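Local coordinates for extracellular PQQ-dependent sugar dehydrogenase (PDB 6JT6), which probably oxidises sugars with a pyrroloquinoline quinone cofactor and passes the electrons to its own haem-bearing cytochrome b domain, the part modelled here, at residues P80-R85 and I116-Q121. Numbering follows the deposited sequence.
Sequences PRISAR and IVYRCQ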
ATOM      1  N   PRO A  80      -1.287  -3.210 -13.355  1.00 17.57           N
ATOM      2  CA  PRO A  80      -0.859  -2.604 -12.079  1.00 15.95           C
ATOM      3  C   PRO A  80       0.677  -2.509 -11.977  1.00 15.50           C
ATOM      4  O   PRO A  80       1.400  -3.307 -12.562  1.00 13.65           O
ATOM      5  CB  PRO A  80      -1.414  -3.574 -11.006  1.00 16.21           C
ATOM      6  CG  PRO A  80      -1.494  -4.898 -11.715  1.00 18.23           C
ATOM      7  CD  PRO A  80      -1.825  -4.575 -13.168  1.00 16.52           C
ATOM      8  N   ARG A  81       1.151  -1.486 -11.281  1.00 14.82           N
ATOM      9  CA  ARG A  81       2.564  -1.290 -11.042  1.00 15.41           C
ATOM     10  C   ARG A  81       2.711  -0.867  -9.600  1.00 14.99           C
ATOM     11  O   ARG A  81       1.788  -0.270  -9.022  1.00 13.81           O
ATOM     12  CB  ARG A  81       3.143  -0.201 -11.950  1.00 16.58           C
ATOM     13  CG  ARG A  81       2.822  -0.366 -13.433  1.00 18.58           C
ATOM     14  CD  ARG A  81       4.048  -0.422 -14.291  1.00 19.73           C
ATOM     15  NE  ARG A  81       3.633  -0.548 -15.681  1.00 23.28           N
ATOM     16  CZ  ARG A  81       3.778  -1.631 -16.443  1.00 24.22           C
ATOM     17  NH1 ARG A  81       4.375  -2.740 -15.974  1.00 24.01           N
ATOM     18  NH2 ARG A  81       3.325  -1.591 -17.699  1.00 27.64           N
ATOM     19  N   ILE A  82       3.897  -1.107  -9.045  1.00 14.80           N
ATOM     20  CA  ILE A  82       4.201  -0.679  -7.689  1.00 14.94           C
ATOM     21  C   ILE A  82       5.694  -0.401  -7.561  1.00 15.12           C
ATOM     22  O   ILE A  82       6.529  -1.056  -8.214  1.00 14.72           O
ATOM     23  CB  ILE A  82       3.658  -1.688  -6.616  1.00 15.58           C
ATOM     24  CG1 ILE A  82       3.728  -1.095  -5.199  1.00 16.69           C
ATOM     25  CG2 ILE A  82       4.401  -3.036  -6.662  1.00 15.42           C
ATOM     26  CD1 ILE A  82       2.442  -1.136  -4.419  1.00 16.28           C
ATOM     27  N   SER A  83       6.026   0.577  -6.729  1.00 14.35           N
ATOM     28  CA  SER A  83       7.396   1.004  -6.570  1.00 15.58           C
ATOM     29  C   SER A  83       7.644   1.377  -5.099  1.00 16.07           C
ATOM     30  O   SER A  83       6.729   1.886  -4.419  1.00 16.40           O
ATOM     31  CB  SER A  83       7.655   2.186  -7.508  1.00 15.26           C
ATOM     32  OG  SER A  83       8.906   2.796  -7.262  1.00 16.27           O
ATOM     33  N   ALA A  84       8.862   1.122  -4.619  1.00 15.29           N
ATOM     34  CA  ALA A  84       9.291   1.603  -3.309  1.00 15.26           C
ATOM     35  C   ALA A  84      10.179   2.810  -3.526  1.00 16.09           C
ATOM     36  O   ALA A  84      11.079   2.777  -4.392  1.00 15.85           O
ATOM     37  CB  ALA A  84      10.059   0.527  -2.535  1.00 14.24           C
ATOM     38  N   ARG A  85       9.950   3.863  -2.724  1.00 16.54           N
ATOM     39  CA  ARG A  85      10.726   5.107  -2.825  1.00 17.24           C
ATOM     40  C   ARG A  85      11.133   5.690  -1.482  1.00 16.14           C
ATOM     41  O   ARG A  85      10.697   5.213  -0.445  1.00 15.73           O
ATOM     42  CB  ARG A  85       9.997   6.138  -3.682  1.00 16.87           C
ATOM     43  CG  ARG A  85       9.544   5.516  -4.990  1.00 17.33           C
ATOM     44  CD  ARG A  85       9.364   6.476  -6.109  1.00 17.54           C
ATOM     45  NE  ARG A  85       8.954   5.721  -7.299  1.00 18.77           N
ATOM     46  CZ  ARG A  85       8.642   6.262  -8.471  1.00 18.43           C
ATOM     47  NH1 ARG A  85       8.682   7.597  -8.627  1.00 18.32           N
ATOM     48  NH2 ARG A  85       8.281   5.466  -9.487  1.00 16.36           N
ATOM     49  N   ILE A 116      -4.408  -1.862  -6.424  1.00 12.55           N
ATOM     50  CA  ILE A 116      -3.059  -2.462  -6.455  1.00 12.00           C
ATOM     51  C   ILE A 116      -2.891  -3.214  -5.147  1.00 11.76           C
ATOM     52  O   ILE A 116      -2.790  -2.589  -4.080  1.00 10.91           O
ATOM     53  CB  ILE A 116      -1.877  -1.449  -6.674  1.00 12.33           C
ATOM     54  CG1 ILE A 116      -2.082  -0.577  -7.904  1.00 11.75           C
ATOM     55  CG2 ILE A 116      -0.540  -2.198  -6.826  1.00 12.18           C
ATOM     56  CD1 ILE A 116      -2.707   0.746  -7.574  1.00 12.07           C
ATOM     57  N   VAL A 117      -2.857  -4.544  -5.238  1.00 11.26           N
ATOM     58  CA  VAL A 117      -2.758  -5.372  -4.055  1.00 11.35           C
ATOM     59  C   VAL A 117      -1.332  -5.918  -4.066  1.00 11.92           C
ATOM     60  O   VAL A 117      -0.851  -6.408  -5.090  1.00 11.13           O
ATOM     61  CB  VAL A 117      -3.761  -6.549  -4.102  1.00 11.32           C
ATOM     62  CG1 VAL A 117      -3.737  -7.339  -2.777  1.00 11.52           C
ATOM     63  CG2 VAL A 117      -5.155  -6.052  -4.462  1.00 11.12           C
ATOM     64  N   TYR A 118      -0.638  -5.824  -2.939  1.00 12.75           N
ATOM     65  CA  TYR A 118       0.780  -6.125  -2.986  1.00 12.76           C
ATOM     66  C   TYR A 118       1.256  -6.819  -1.714  1.00 13.61           C
ATOM     67  O   TYR A 118       0.661  -6.658  -0.637  1.00 13.30           O
ATOM     68  CB  TYR A 118       1.602  -4.837  -3.284  1.00 13.70           C
ATOM     69  CG  TYR A 118       1.450  -3.777  -2.213  1.00 13.53           C
ATOM     70  CD1 TYR A 118       2.297  -3.758  -1.081  1.00 13.80           C
ATOM     71  CD2 TYR A 118       0.447  -2.783  -2.312  1.00 13.84           C
ATOM     72  CE1 TYR A 118       2.129  -2.804  -0.094  1.00 13.34           C
ATOM     73  CE2 TYR A 118       0.294  -1.807  -1.337  1.00 13.52           C
ATOM     74  CZ  TYR A 118       1.130  -1.830  -0.218  1.00 13.97           C
ATOM     75  OH  TYR A 118       1.006  -0.857   0.780  1.00 13.44           O
ATOM     76  N   ARG A 119       2.302  -7.622  -1.883  1.00 13.40           N
ATOM     77  CA  ARG A 119       3.083  -8.128  -0.774  1.00 13.58           C
ATOM     78  C   ARG A 119       4.342  -7.290  -0.638  1.00 13.55           C
ATOM     79  O   ARG A 119       5.008  -7.010  -1.608  1.00 13.18           O
ATOM     80  CB  ARG A 119       3.433  -9.599  -1.020  1.00 13.10           C
ATOM     81  CG  ARG A 119       4.038 -10.332   0.196  1.00 14.37           C
ATOM     82  CD  ARG A 119       4.762 -11.601  -0.297  1.00 13.91           C
ATOM     83  NE  ARG A 119       5.128 -12.476   0.805  1.00 13.65           N
ATOM     84  CZ  ARG A 119       5.751 -13.634   0.636  1.00 13.77           C
ATOM     85  NH1 ARG A 119       6.077 -14.024  -0.594  1.00 12.53           N
ATOM     86  NH2 ARG A 119       6.061 -14.376   1.694  1.00 13.18           N
ATOM     87  N   CYS A 120       4.686  -6.923   0.592  1.00 15.06           N
ATOM     88  CA  CYS A 120       5.860  -6.091   0.839  1.00 15.63           C
ATOM     89  C   CYS A 120       6.731  -6.817   1.826  1.00 16.43           C
ATOM     90  O   CYS A 120       6.415  -6.869   3.026  1.00 16.29           O
ATOM     91  CB  CYS A 120       5.457  -4.744   1.448  1.00 16.06           C
ATOM     92  SG  CYS A 120       6.669  -3.405   1.234  1.00 18.31           S
ATOM     93  N   GLN A 121       7.840  -7.348   1.347  1.00 17.20           N
ATOM     94  CA  GLN A 121       8.749  -8.055   2.237  1.00 19.11           C
ATOM     95  C   GLN A 121       9.967  -7.220   2.469  1.00 20.47           C
ATOM     96  O   GLN A 121      10.397  -6.485   1.564  1.00 20.12           O
ATOM     97  CB  GLN A 121       9.191  -9.367   1.610  1.00 20.39           C
ATOM     98  CG  GLN A 121       8.113 -10.407   1.580  1.00 21.69           C
ATOM     99  CD  GLN A 121       8.550 -11.572   0.731  1.00 23.17           C
ATOM    100  OE1 GLN A 121       8.435 -11.527  -0.502  1.00 24.87           O
ATOM    101  NE2 GLN A 121       9.071 -12.609   1.377  1.00 20.37           N
TER
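Strands 80-85 and 116-121 run in roughly the same direction but splay apart by 47°, their axes coming no closer than 7.6 Å. They belong to different sheets of the beta-sandwich that forms this cytochrome domain, which is of the kind found in cellobiose dehydrogenase: strand 79-86 sits in the antiparallel sheet, strand 113-121 in the mixed one. What joins them is apolar side chains meeting in the interior between the sheets, confined to the first three residues of each segment, Pro-80 to Ile-82 and Ile-116 to Tyr-118; the CA atoms of Pro-80 and Ile-116 lie 6.0 Å apart.

Ile-82 and Ile-116 carry the contact together, with Ile-82 linking Ile-116 to the Tyr-118 ring. In Ile-82, CG1 stands anti to the backbone N (chi1 -168°) and heads for the other strand; a nearly eclipsed chi2 of 127° then swings CD1 over one face of the ring. That methyl lies above CD2 of Tyr-118, at the rim and not the centre, at 3.3 Å, shorter than ordinary van der Waals contact. The two side chains cross at about a right angle. Tyr-118 takes the crowded rotamer, CG between the backbone N and carbonyl carbon, and its ring also meets that of Phe-48 on strand 43-51; its hydroxyl makes a weak hydrogen bond with Asn-59. The side chain of Ile-82 lies about 9 Å from the haem.

Ile-116 packs beside Ile-82. CB of Pro-80 approaches CG1 of Ile-116 more loosely, at 4.4 Å. The CG2 of Ile-116, anti to the backbone N, reaches CD1 of Ile-82 at 4.0 Å, and the same methyl rests 3.7 Å from the carbonyl O of Arg-81.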